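Side-chain contacts in putative Nitroreductase (Anabaena variabilis ATCC 29413, PDB 3EO7), which binds flavin mononucleotide and is probably an oxidoreductase of the nitroreductase family: residues A100-G104 and G105-A109; R183-C186 and L187-H191; S75-L78 and F79-G83; V169-R172 and S173-Y177; R451-R454 and Y455-D459. All coordinates share one frame; numbering follows the deposited sequence. Where two conformers were deposited one is given.

All five contacts are local: each joins residues a few positions apart, and since they follow one another in series, none nests in or crosses another. The first along the chain is contact 3, near the C-terminal end of helix 66-82. Contact 1 then turns the loop between strands 93-98 and 109-115 against FMN. Contact 4 opens helix 170-177 straight after strand 162-169, and contact 2 lies early in the long helix 181-202. Contact 5, in the second nitroreductase-family region, lies early in helix 452-473. Residues of contact 1 touch contacts 2, 3 and 4, binding the flavin loop to all three helices, and contact 2 packs on contact 5, which joins the two nitroreductase-family regions.

Contact 1: A100-G104 and G105-A109; sequences APSAG and GLYPA. With FMN (flavin mononucleotide), chain B.
The FMN pocket is lined here by the loop between strands 93-98 and 109-115, which folds tightly round Ser-102 so that this residue meets Gly-105, Leu-106 and Tyr-107. Residues 102-105 form a type II beta-turn closed by the bond from Gly-105 N to Ser-102 O (2.8 Å). Gly-104 and Gly-105 both take positive phi, and a methyl group on either would run into its neighbours, which explains the glycine pair. The serine side chain stitches the next turn of chain. Its OG swings away from its own backbone N (chi1 166°) and accepts the N-H of Tyr-107 at 2.9 Å between OG and N, with a weaker bond from Leu-106 N. The same OG is bonded to Asp-188 OD2, while Asp-188 OD1 takes the N-H of Ala-103. Serine is thus small enough for the turn yet can serve amides and a carboxylate together.

The Tyr-107 ring lies with one face toward Ser-102, whose CB is 3.6 Å from CE1 of the ring. At the ring's edge, in its plane, are Ala-100 O and a water that joins Ala-100 O, Tyr-107 OH and the phosphate atom O3P of FMN. The cofactor is held directly by Ser-102 N, 3.0 Å from FMN O3', and Ala-103 CB, a small side chain that fits close against the flavin, rests 3.6 Å from FMN C7. With OG receiving one good and one weak amide bond, its own hydrogen is probably directed to Asp-188, so ribityl-binding backbone and aspartate form one connected hydrogen-bond network.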
# COMPACT_ATOMS: atom_id res chain seq x y z
N ALA A 100 9.92 -1.09 -0.40
CA ALA A 100 8.54 -1.45 -0.69
C ALA A 100 8.53 -2.50 -1.83
O ALA A 100 9.26 -2.34 -2.81
CB ALA A 100 7.74 -0.23 -1.16
N PRO A 101 7.70 -3.56 -1.68
CA PRO A 101 7.51 -4.55 -2.74
C PRO A 101 6.72 -3.90 -3.87
O PRO A 101 6.15 -2.82 -3.69
CB PRO A 101 6.70 -5.66 -2.07
CG PRO A 101 5.92 -4.92 -0.99
CD PRO A 101 6.87 -3.86 -0.49
N SER A 102 6.72 -4.52 -5.04
CA SER A 102 5.96 -3.99 -6.18
C SER A 102 5.65 -5.13 -7.13
O SER A 102 6.54 -5.95 -7.43
CB SER A 102 6.79 -2.95 -6.96
OG SER A 102 6.24 -2.66 -8.24
N ALA A 103 4.39 -5.19 -7.56
CA ALA A 103 3.96 -6.22 -8.54
C ALA A 103 4.88 -6.15 -9.75
O ALA A 103 5.08 -5.09 -10.36
CB ALA A 103 2.51 -5.98 -8.93
N GLY A 104 5.47 -7.29 -10.08
CA GLY A 104 6.39 -7.38 -11.20
C GLY A 104 7.73 -6.71 -11.03
O GLY A 104 8.54 -6.66 -12.00
N GLY A 105 8.02 -6.17 -9.84
CA GLY A 105 9.24 -5.40 -9.64
C GLY A 105 9.27 -4.21 -10.59
O GLY A 105 10.31 -3.88 -11.15
N LEU A 106 8.15 -3.53 -10.74
CA LEU A 106 7.98 -2.44 -11.72
C LEU A 106 8.05 -1.02 -11.16
O LEU A 106 8.33 -0.07 -11.90
CB LEU A 106 6.68 -2.68 -12.50
CG LEU A 106 6.69 -3.99 -13.32
CD1 LEU A 106 5.30 -4.25 -13.93
CD2 LEU A 106 7.81 -4.03 -14.34
N TYR A 107 7.78 -0.86 -9.87
CA TYR A 107 7.93 0.42 -9.16
C TYR A 107 7.22 1.62 -9.77
O TYR A 107 7.86 2.65 -10.05
CB TYR A 107 9.43 0.73 -8.89
CG TYR A 107 10.04 -0.47 -8.26
CD1 TYR A 107 9.70 -0.84 -6.96
CD2 TYR A 107 10.87 -1.32 -8.99
CE1 TYR A 107 10.21 -2.01 -6.38
CE2 TYR A 107 11.37 -2.48 -8.41
CZ TYR A 107 11.03 -2.82 -7.12
OH TYR A 107 11.50 -4.01 -6.58
N PRO A 108 5.90 1.53 -9.92
CA PRO A 108 5.11 2.65 -10.44
C PRO A 108 5.17 3.91 -9.54
O PRO A 108 5.06 5.03 -10.05
CB PRO A 108 3.68 2.08 -10.51
CG PRO A 108 3.66 1.01 -9.43
CD PRO A 108 5.04 0.38 -9.55
N ALA A 109 5.36 3.74 -8.24
CA ALA A 109 5.33 4.88 -7.33
C ALA A 109 6.57 5.77 -7.40
O ALA A 109 7.69 5.27 -7.59
CB ALA A 109 5.09 4.42 -5.86
N1 FMN B . 5.28 -12.18 -6.16
C2 FMN B . 4.94 -13.37 -6.77
O2 FMN B . 5.73 -14.30 -6.83
N3 FMN B . 3.72 -13.59 -7.36
C4 FMN B . 2.77 -12.61 -7.43
O4 FMN B . 1.62 -12.92 -7.81
C4A FMN B . 3.07 -11.39 -6.83
N5 FMN B . 2.17 -10.35 -6.90
C5A FMN B . 2.44 -9.15 -6.22
C6 FMN B . 1.51 -8.11 -6.17
C7 FMN B . 1.79 -6.91 -5.51
C7M FMN B . 0.70 -5.84 -5.38
C8 FMN B . 3.01 -6.74 -4.88
C8M FMN B . 3.29 -5.55 -3.99
C9 FMN B . 3.97 -7.77 -4.90
C9A FMN B . 3.68 -8.97 -5.57
N10 FMN B . 4.62 -10.00 -5.61
C10 FMN B . 4.32 -11.19 -6.21
C1' FMN B . 6.05 -9.78 -5.15
C2' FMN B . 6.88 -8.98 -6.13
O2' FMN B . 7.32 -9.84 -7.20
C3' FMN B . 8.06 -8.35 -5.40
O3' FMN B . 7.60 -7.36 -4.48
C4' FMN B . 9.15 -7.78 -6.33
O4' FMN B . 9.73 -8.82 -7.15
C5' FMN B . 10.22 -7.08 -5.51
O5' FMN B . 10.83 -7.95 -4.60
P FMN B . 10.84 -7.67 -3.04
O1P FMN B . 9.39 -7.70 -2.56
O2P FMN B . 11.66 -8.80 -2.45
O3P FMN B . 11.47 -6.34 -2.77
O HOH W 1 11.03 -4.06 -3.98

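Contact 2: R183-C186 and L187-H191; sequences RRIC and LDTGH. With FMN (flavin mononucleotide), chain B.
Thr-189 turns back on Ile-185, one helical turn earlier, and grips its carbonyl twice. With OG1 beside the backbone N (chi1 -62°), the hydroxyl donates to Ile-185 O at 2.9 Å from OG1, and Thr-189 N reaches the same oxygen from the opposite face of the carbonyl plane. Threonine suits the place because its hydroxyl can be satisfied by the carbonyl one turn back. Leu-187 and Asp-188 turn to the flavin instead. Leu-187 lays CB 3.5 Å from the FMN methyl C7M, while its CG lies 3.3 Å from Arg-183 O. Asp-188 brings OD1 3.5 Å from the other methyl, FMN C8M; the carboxylate is held by Ser-102 and Ala-103. One turn on, His-191 comes obliquely to that methyl, with CD2 3.7 Å from C8M, and its two ring nitrogens are held by Gln-465 and Tyr-503. A leucine and two fixed polar groups thus touch the two methyl groups at the dimethylbenzene end of the flavin.

Helix 181-202 also packs on its neighbours: Cys-186 and Thr-189 lie on helix 452-473, Ile-185 and Thr-189 on strand 162-169, and Arg-184 on helix 170-177.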
# COMPACT_ATOMS: atom_id res chain seq x y z
N ARG A 183 -4.94 -1.72 -10.60
CA ARG A 183 -5.02 -2.44 -9.33
C ARG A 183 -3.63 -2.54 -8.71
O ARG A 183 -3.43 -2.19 -7.54
CB ARG A 183 -5.53 -3.87 -9.54
CG ARG A 183 -6.93 -3.96 -10.09
CD ARG A 183 -7.17 -5.42 -10.37
NE ARG A 183 -8.47 -5.82 -10.88
CZ ARG A 183 -9.13 -6.90 -10.46
NH1 ARG A 183 -8.68 -7.62 -9.43
NH2 ARG A 183 -10.27 -7.25 -11.03
N ARG A 184 -2.66 -3.00 -9.51
CA ARG A 184 -1.30 -3.23 -9.02
C ARG A 184 -0.63 -1.92 -8.55
O ARG A 184 0.05 -1.90 -7.52
CB ARG A 184 -0.41 -3.93 -10.07
CG ARG A 184 -1.02 -5.17 -10.70
CD ARG A 184 -1.34 -6.28 -9.73
NE ARG A 184 -1.61 -7.49 -10.50
CZ ARG A 184 -2.75 -7.78 -11.11
NH1 ARG A 184 -3.85 -7.06 -10.93
NH2 ARG A 184 -2.81 -8.86 -11.88
N ILE A 185 -0.82 -0.85 -9.30
CA ILE A 185 -0.27 0.44 -8.94
C ILE A 185 -0.76 0.88 -7.57
O ILE A 185 0.01 1.35 -6.73
CB ILE A 185 -0.69 1.50 -9.99
CG1 ILE A 185 0.13 1.33 -11.28
CG2 ILE A 185 -0.50 2.95 -9.46
CD1 ILE A 185 -0.44 2.10 -12.49
N CYS A 186 -2.06 0.75 -7.34
CA CYS A 186 -2.62 1.19 -6.06
C CYS A 186 -2.16 0.30 -4.90
O CYS A 186 -1.88 0.81 -3.82
CB CYS A 186 -4.12 1.28 -6.15
SG CYS A 186 -4.66 2.67 -7.27
N LEU A 187 -2.11 -1.01 -5.13
CA LEU A 187 -1.57 -1.95 -4.12
C LEU A 187 -0.12 -1.60 -3.80
O LEU A 187 0.25 -1.53 -2.62
CB LEU A 187 -1.67 -3.40 -4.62
CG LEU A 187 -3.12 -3.88 -4.73
CD1 LEU A 187 -3.18 -5.17 -5.58
CD2 LEU A 187 -3.69 -4.08 -3.33
N ASP A 188 0.71 -1.47 -4.84
CA ASP A 188 2.13 -1.11 -4.68
C ASP A 188 2.26 0.17 -3.83
O ASP A 188 3.10 0.27 -2.93
CB ASP A 188 2.81 -0.82 -6.02
CG ASP A 188 3.08 -2.06 -6.86
OD1 ASP A 188 2.70 -3.19 -6.47
OD2 ASP A 188 3.67 -1.86 -7.95
N THR A 189 1.44 1.16 -4.17
CA THR A 189 1.45 2.42 -3.47
C THR A 189 1.05 2.22 -2.02
O THR A 189 1.69 2.78 -1.15
CB THR A 189 0.59 3.44 -4.18
OG1 THR A 189 1.13 3.69 -5.50
CG2 THR A 189 0.51 4.74 -3.38
N GLY A 190 0.02 1.40 -1.74
CA GLY A 190 -0.38 1.11 -0.38
C GLY A 190 0.75 0.52 0.45
O GLY A 190 0.91 0.88 1.60
N HIS A 191 1.55 -0.36 -0.15
CA HIS A 191 2.71 -0.94 0.54
C HIS A 191 3.68 0.17 0.95
O HIS A 191 4.19 0.19 2.09
CB HIS A 191 3.43 -2.01 -0.31
CG HIS A 191 2.80 -3.37 -0.26
ND1 HIS A 191 3.14 -4.30 0.69
CD2 HIS A 191 1.85 -3.94 -1.03
CE1 HIS A 191 2.42 -5.41 0.48
NE2 HIS A 191 1.64 -5.22 -0.56
N1 FMN B . 5.28 -12.18 -6.16
C2 FMN B . 4.94 -13.37 -6.77
O2 FMN B . 5.73 -14.30 -6.83
N3 FMN B . 3.72 -13.59 -7.36
C4 FMN B . 2.77 -12.61 -7.43
O4 FMN B . 1.62 -12.92 -7.81
C4A FMN B . 3.07 -11.39 -6.83
N5 FMN B . 2.17 -10.35 -6.90
C5A FMN B . 2.44 -9.15 -6.22
C6 FMN B . 1.51 -8.11 -6.17
C7 FMN B . 1.79 -6.91 -5.51
C7M FMN B . 0.70 -5.84 -5.38
C8 FMN B . 3.01 -6.74 -4.88
C8M FMN B . 3.29 -5.55 -3.99
C9 FMN B . 3.97 -7.77 -4.90
C9A FMN B . 3.68 -8.97 -5.57
N10 FMN B . 4.62 -10.00 -5.61
C10 FMN B . 4.32 -11.19 -6.21
C1' FMN B . 6.05 -9.78 -5.15
C2' FMN B . 6.88 -8.98 -6.13
O2' FMN B . 7.32 -9.84 -7.20
C3' FMN B . 8.06 -8.35 -5.40
O3' FMN B . 7.60 -7.36 -4.48
C4' FMN B . 9.15 -7.78 -6.33
O4' FMN B . 9.73 -8.82 -7.15
C5' FMN B . 10.22 -7.08 -5.51
O5' FMN B . 10.83 -7.95 -4.60
P FMN B . 10.84 -7.67 -3.04
O1P FMN B . 9.39 -7.70 -2.56
O2P FMN B . 11.66 -8.80 -2.45
O3P FMN B . 11.47 -6.34 -2.77

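Contact 3: S75-L78 and F79-G83; sequences SRLL and FRSYG
Arg-76 and Arg-80, one turn apart on helix 66-82, lie side by side and point the same way. Their aliphatic parts touch, with CG of Arg-76 4.1 Å from CG of Arg-80, and their guanidinium planes are turned 63° against each other. Arg-76 runs straight out before bending at chi3; Arg-80 bends sooner, at chi2 (-85°), and the two groups end as neighbours, NH1 of Arg-76 4.1 Å from NH2 of Arg-80. What gathers them is Glu-328, whose OE1 forms a salt bridge with Arg-76 NH1 and another with Arg-80 NE. Long, flexible arginines suit this place because they can reach one carboxylate from successive turns.

On a neighbouring side of the helix Ser-81 folds back on Leu-77. Its OG donates to Leu-77 O at 2.8 Å from OG, and Ser-81 N adds only a weak bond to that oxygen. Leu-77 O is also bonded to Ser-199 of helix 181-202, against which Ser-81 packs, so a small hydroxyl lets the two helices come close. The bond from Tyr-82 N to Leu-78 O (2.9 Å) continues the backbone pattern. Farther along, Tyr-82 directs its OH to Ala-109 O, and Phe-79 meets His-133 edge-to-face. Gly-83 fits because a side chain there would strike the Phe-79 ring.

Chemically, the adjacent guanidinium groups are better read as a shared clasp than as a repulsive pair: the glutamate probably offsets much of their mutual charge, tying helix 66-82 to helix 325-333.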
# COMPACT_ATOMS: atom_id res chain seq x y z
N SER A 75 16.51 11.65 6.04
CA SER A 75 17.27 10.65 5.26
C SER A 75 16.79 9.24 5.60
O SER A 75 16.51 8.41 4.72
CB SER A 75 18.77 10.82 5.55
OG SER A 75 19.54 9.83 4.89
N ARG A 76 16.68 8.97 6.89
CA ARG A 76 16.21 7.66 7.35
C ARG A 76 14.76 7.38 7.00
O ARG A 76 14.41 6.25 6.60
CB ARG A 76 16.46 7.54 8.86
CG ARG A 76 16.14 6.18 9.49
CD ARG A 76 16.37 6.21 11.02
NE ARG A 76 17.69 6.74 11.34
CZ ARG A 76 18.81 6.01 11.44
NH1 ARG A 76 18.78 4.69 11.26
NH2 ARG A 76 19.96 6.63 11.73
N LEU A 77 13.89 8.39 7.15
CA LEU A 77 12.49 8.25 6.81
C LEU A 77 12.35 7.84 5.34
O LEU A 77 11.67 6.86 5.01
CB LEU A 77 11.72 9.56 7.10
CG LEU A 77 10.19 9.50 6.96
CD1 LEU A 77 9.54 10.62 7.82
CD2 LEU A 77 9.78 9.58 5.50
N LEU A 78 13.09 8.51 4.47
CA LEU A 78 12.98 8.22 3.04
C LEU A 78 13.60 6.88 2.69
O LEU A 78 13.02 6.09 1.92
CB LEU A 78 13.56 9.35 2.22
CG LEU A 78 12.78 10.68 2.18
CD1 LEU A 78 13.65 11.82 1.61
CD2 LEU A 78 11.50 10.46 1.37
N PHE A 79 14.75 6.60 3.28
CA PHE A 79 15.45 5.35 2.96
C PHE A 79 14.69 4.10 3.38
O PHE A 79 14.63 3.09 2.66
CB PHE A 79 16.85 5.34 3.55
CG PHE A 79 17.66 4.19 3.07
CD1 PHE A 79 18.08 4.15 1.72
CD2 PHE A 79 17.92 3.11 3.89
CE1 PHE A 79 18.77 3.07 1.24
CE2 PHE A 79 18.63 2.01 3.41
CZ PHE A 79 19.05 1.99 2.08
N ARG A 80 14.10 4.14 4.57
CA ARG A 80 13.37 3.00 5.08
C ARG A 80 12.04 2.89 4.33
O ARG A 80 11.45 1.82 4.30
CB ARG A 80 13.11 3.14 6.58
CG ARG A 80 14.37 3.12 7.49
CD ARG A 80 14.80 1.72 7.83
NE ARG A 80 16.06 1.71 8.58
CZ ARG A 80 17.26 1.32 8.11
NH1 ARG A 80 17.43 0.86 6.87
NH2 ARG A 80 18.32 1.36 8.92
N SER A 81 11.56 3.99 3.74
CA SER A 81 10.30 3.98 2.99
C SER A 81 10.43 3.42 1.56
O SER A 81 9.60 2.63 1.13
CB SER A 81 9.68 5.38 2.89
OG SER A 81 9.24 5.83 4.15
N TYR A 82 11.43 3.89 0.82
CA TYR A 82 11.52 3.56 -0.61
C TYR A 82 12.94 3.47 -1.13
O TYR A 82 13.18 3.56 -2.34
CB TYR A 82 10.73 4.61 -1.38
CG TYR A 82 10.14 4.19 -2.71
CD1 TYR A 82 9.50 2.96 -2.85
CD2 TYR A 82 10.20 5.03 -3.81
CE1 TYR A 82 8.91 2.58 -4.07
CE2 TYR A 82 9.63 4.66 -5.02
CZ TYR A 82 8.98 3.42 -5.15
OH TYR A 82 8.40 3.05 -6.36
N GLY A 83 13.87 3.18 -0.23
CA GLY A 83 15.26 3.07 -0.60
C GLY A 83 15.53 1.76 -1.30
O GLY A 83 14.74 0.81 -1.19

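Contact 4: V169-R172 and S173-Y177; sequences VFYR and SAWRY
Helix 170-177, a short helix that follows directly on strand 162-169, carries an aromatic pair one turn apart: Tyr-171 and Trp-175 pack as an offset edge-to-face pair. The ring of Tyr-171 and the five-membered ring of Trp-175 stand with centroids 5.6 Å apart and planes at 72°, the indole presenting its edge to the phenol face. Tyr-171 reaches it because CG lies anti to the backbone N (chi1 -169°), which carries the ring along the helix toward the next turn. There Trp-175 CB sits over that face as a CH-pi contact, 3.9 Å from the ring centroid. At the indole edge, in its plane, the hydroxyl comes close, with Tyr-171 OH 3.4 Å from Trp-175 CD1. Trp-175 is fixed in turn by its NE1, which donates to Asp-32 O in a loop, so tryptophan offers both a broad edge for the tyrosine and a polar grip. Replacing Tyr-171 by an alanine would probably open a gap over Trp-175 CB and leave the indole edge without its ring partner.

In the backbone, Phe-170 O accepts both Ser-173 N and Ala-174 N, the latter at 3.0 Å between N and O. On another side Arg-172 NH1 makes a salt bridge with Glu-110 and also bonds Tyr-107 O. Against the guanidinium face Val-169 places CG2, 3.8 Å above the Arg-172 plane and over its centre.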
# COMPACT_ATOMS: atom_id res chain seq x y z
N VAL A 169 3.56 6.48 -11.95
CA VAL A 169 3.98 6.62 -13.36
C VAL A 169 3.35 5.38 -14.01
O VAL A 169 3.83 4.23 -13.87
CB VAL A 169 5.51 6.67 -13.53
CG1 VAL A 169 5.85 6.77 -14.99
CG2 VAL A 169 6.11 7.86 -12.74
N PHE A 170 2.23 5.61 -14.68
CA PHE A 170 1.36 4.51 -15.10
C PHE A 170 2.03 3.44 -15.93
O PHE A 170 1.84 2.24 -15.67
CB PHE A 170 0.16 5.05 -15.87
CG PHE A 170 -0.56 6.16 -15.15
CD1 PHE A 170 -1.12 5.97 -13.87
CD2 PHE A 170 -0.70 7.39 -15.75
CE1 PHE A 170 -1.78 7.00 -13.23
CE2 PHE A 170 -1.35 8.42 -15.09
CZ PHE A 170 -1.88 8.21 -13.84
N TYR A 171 2.79 3.87 -16.93
CA TYR A 171 3.39 2.91 -17.85
C TYR A 171 4.35 1.95 -17.19
O TYR A 171 4.58 0.86 -17.72
CB TYR A 171 4.04 3.62 -19.01
CG TYR A 171 4.45 2.68 -20.13
CD1 TYR A 171 3.48 2.02 -20.88
CD2 TYR A 171 5.78 2.46 -20.43
CE1 TYR A 171 3.82 1.17 -21.89
CE2 TYR A 171 6.12 1.61 -21.46
CZ TYR A 171 5.13 0.98 -22.19
OH TYR A 171 5.44 0.11 -23.21
N ARG A 172 4.96 2.35 -16.07
CA ARG A 172 5.89 1.45 -15.39
C ARG A 172 5.23 0.08 -15.11
O ARG A 172 5.88 -0.97 -15.25
CB ARG A 172 6.41 2.09 -14.11
CG ARG A 172 7.36 3.24 -14.34
CD ARG A 172 7.88 3.69 -12.99
NE ARG A 172 8.70 4.87 -13.14
CZ ARG A 172 9.13 5.62 -12.13
NH1 ARG A 172 8.84 5.27 -10.89
NH2 ARG A 172 9.83 6.73 -12.39
N SER A 173 3.95 0.10 -14.72
CA SER A 173 3.20 -1.13 -14.46
C SER A 173 2.43 -1.58 -15.69
O SER A 173 2.40 -2.77 -15.99
CB SER A 173 2.25 -0.97 -13.27
OG SER A 173 2.98 -0.79 -12.08
N ALA A 174 1.85 -0.64 -16.43
CA ALA A 174 1.02 -0.97 -17.61
C ALA A 174 1.82 -1.70 -18.70
O ALA A 174 1.26 -2.46 -19.50
CB ALA A 174 0.31 0.29 -18.18
N TRP A 175 3.11 -1.42 -18.75
CA TRP A 175 4.02 -2.10 -19.69
C TRP A 175 3.82 -3.60 -19.55
O TRP A 175 3.79 -4.31 -20.55
CB TRP A 175 5.47 -1.65 -19.43
CG TRP A 175 6.47 -2.52 -20.15
CD1 TRP A 175 6.81 -2.45 -21.45
CD2 TRP A 175 7.20 -3.61 -19.60
NE1 TRP A 175 7.73 -3.44 -21.76
CE2 TRP A 175 7.98 -4.16 -20.63
CE3 TRP A 175 7.28 -4.17 -18.32
CZ2 TRP A 175 8.84 -5.23 -20.42
CZ3 TRP A 175 8.13 -5.24 -18.11
CH2 TRP A 175 8.90 -5.75 -19.14
N ARG A 176 3.64 -4.08 -18.32
CA ARG A 176 3.38 -5.49 -18.10
C ARG A 176 1.91 -5.87 -17.99
O ARG A 176 1.46 -6.83 -18.62
CB ARG A 176 4.08 -5.98 -16.84
CG ARG A 176 3.73 -7.47 -16.56
CD ARG A 176 4.64 -8.08 -15.55
NE ARG A 176 4.12 -9.40 -15.18
CZ ARG A 176 4.77 -10.28 -14.41
NH1 ARG A 176 6.00 -10.02 -13.98
NH2 ARG A 176 4.18 -11.43 -14.10
N TYR A 177 1.15 -5.11 -17.20
CA TYR A 177 -0.22 -5.50 -16.82
C TYR A 177 -1.34 -4.86 -17.64
O TYR A 177 -2.52 -5.18 -17.46
CB TYR A 177 -0.44 -5.20 -15.34
CG TYR A 177 0.50 -6.00 -14.44
CD1 TYR A 177 0.31 -7.37 -14.25
CD2 TYR A 177 1.53 -5.38 -13.75
CE1 TYR A 177 1.17 -8.10 -13.45
CE2 TYR A 177 2.38 -6.11 -12.95
CZ TYR A 177 2.19 -7.45 -12.80
OH TYR A 177 3.07 -8.13 -11.98

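Contact 5: R451-R454 and Y455-D459; sequences RVYR and YLHMD
Two torsions bring Tyr-453 and His-457 together: the tyrosine CG stands anti to its own backbone N (chi1 -158°), while the histidine CG is turned beside its N (chi1 -77°), which swings the tyrosine ring along the helix and the imidazole back over it. The imidazole sets CE1 over one face of the phenol, toward the rim, at 3.2 Å from Tyr-453 CZ. The planes are inclined by 34°, so the pair is an oblique one. Histidine suits the place because its ND1 also donates to Tyr-453 O at 3.0 Å from ND1, with the oxygen close to the ring plane, which settles the rotation of the ring. Tyr-453 OH is bonded to His-14. An alanine in place of Tyr-453 would probably leave His-457 CE1 without the ring face it packs on, and His-14 without its hydroxyl partner.

On another side of the helix Arg-451 runs extended to Tyr-455, its NE making a weak bond to Tyr-455 OH at 3.0 Å. That hydroxyl is also bonded to Leu-254 O, and the Tyr-455 ring stacks on Phe-375. Arg-451 and Arg-454 both form salt bridges with Asp-215, and NH1 of Arg-454 lies 3.2 Å above the guanidinium plane of Arg-451. Val-452 and Leu-456 fill the apolar side, CG2 of Val-452 being 4.2 Å from CG of Leu-456.

The contact lies early in helix 452-473, which packs on helix 181-202 of the first nitroreductase-family region, an arrangement consistent with the helix packing between subunits of dimeric relatives.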
# COMPACT_ATOMS: atom_id res chain seq x y z
N ARG A 451 -13.72 6.84 -7.17
CA ARG A 451 -12.37 7.03 -6.60
C ARG A 451 -12.09 6.08 -5.43
O ARG A 451 -10.95 5.85 -5.08
CB ARG A 451 -12.20 8.48 -6.18
CG ARG A 451 -10.81 8.88 -5.63
CD ARG A 451 -10.93 10.29 -5.07
NE ARG A 451 -9.67 10.97 -4.66
CZ ARG A 451 -8.96 11.75 -5.48
NH1 ARG A 451 -9.31 11.90 -6.76
NH2 ARG A 451 -7.90 12.39 -5.03
N VAL A 452 -13.14 5.52 -4.82
CA VAL A 452 -12.94 4.57 -3.72
C VAL A 452 -12.06 3.40 -4.16
O VAL A 452 -11.35 2.81 -3.34
CB VAL A 452 -14.28 4.01 -3.14
CG1 VAL A 452 -14.90 2.93 -4.07
CG2 VAL A 452 -14.04 3.48 -1.67
N TYR A 453 -12.05 3.10 -5.46
CA TYR A 453 -11.24 2.02 -5.98
C TYR A 453 -9.78 2.22 -5.61
O TYR A 453 -9.08 1.24 -5.24
CB TYR A 453 -11.41 1.90 -7.50
CG TYR A 453 -11.04 0.53 -8.03
CD1 TYR A 453 -11.96 -0.50 -8.05
CD2 TYR A 453 -9.78 0.29 -8.53
CE1 TYR A 453 -11.65 -1.76 -8.56
CE2 TYR A 453 -9.46 -0.94 -9.08
CZ TYR A 453 -10.40 -1.97 -9.06
OH TYR A 453 -10.07 -3.18 -9.58
N ARG A 454 -9.29 3.46 -5.75
CA ARG A 454 -7.92 3.79 -5.35
C ARG A 454 -7.72 3.51 -3.85
O ARG A 454 -6.76 2.90 -3.44
CB ARG A 454 -7.65 5.28 -5.53
CG ARG A 454 -7.82 5.80 -6.91
CD ARG A 454 -7.34 7.27 -6.89
NE ARG A 454 -7.70 7.94 -8.11
CZ ARG A 454 -7.40 9.23 -8.37
NH1 ARG A 454 -6.74 9.95 -7.48
NH2 ARG A 454 -7.76 9.75 -9.53
N TYR A 455 -8.67 3.98 -3.06
CA TYR A 455 -8.60 3.92 -1.60
C TYR A 455 -8.54 2.48 -1.12
O TYR A 455 -7.76 2.14 -0.23
CB TYR A 455 -9.77 4.61 -0.94
CG TYR A 455 -9.97 6.10 -1.25
CD1 TYR A 455 -8.90 6.94 -1.56
CD2 TYR A 455 -11.23 6.68 -1.11
CE1 TYR A 455 -9.10 8.26 -1.76
CE2 TYR A 455 -11.45 8.04 -1.33
CZ TYR A 455 -10.36 8.84 -1.66
OH TYR A 455 -10.51 10.21 -1.86
N LEU A 456 -9.37 1.65 -1.71
CA LEU A 456 -9.44 0.24 -1.31
C LEU A 456 -8.10 -0.48 -1.52
O LEU A 456 -7.63 -1.23 -0.64
CB LEU A 456 -10.53 -0.51 -2.11
CG LEU A 456 -11.97 -0.12 -1.88
CD1 LEU A 456 -12.94 -0.77 -2.89
CD2 LEU A 456 -12.35 -0.43 -0.40
N HIS A 457 -7.53 -0.29 -2.70
CA HIS A 457 -6.31 -0.98 -3.09
C HIS A 457 -5.13 -0.43 -2.29
O HIS A 457 -4.30 -1.21 -1.82
CB HIS A 457 -6.11 -0.92 -4.61
CG HIS A 457 -6.99 -1.86 -5.36
ND1 HIS A 457 -8.33 -1.59 -5.62
CD2 HIS A 457 -6.75 -3.10 -5.85
CE1 HIS A 457 -8.85 -2.62 -6.28
NE2 HIS A 457 -7.93 -3.55 -6.41
N MSE A 458 -5.09 0.89 -2.08
CA MSE A 458 -4.02 1.45 -1.25
C MSE A 458 -4.13 0.93 0.20
O MSE A 458 -3.13 0.57 0.82
CB MSE A 458 -3.99 2.97 -1.30
CG MSE A 458 -3.42 3.46 -2.62
SE MSE A 458 -3.17 5.39 -2.66
CE MSE A 458 -4.99 5.97 -2.85
N ASP A 459 -5.34 0.88 0.75
CA ASP A 459 -5.50 0.36 2.11
C ASP A 459 -5.08 -1.11 2.22
O ASP A 459 -4.44 -1.49 3.19
CB ASP A 459 -6.93 0.54 2.61
CG ASP A 459 -7.23 1.96 3.08
OD1 ASP A 459 -6.27 2.78 3.26
OD2 ASP A 459 -8.46 2.25 3.26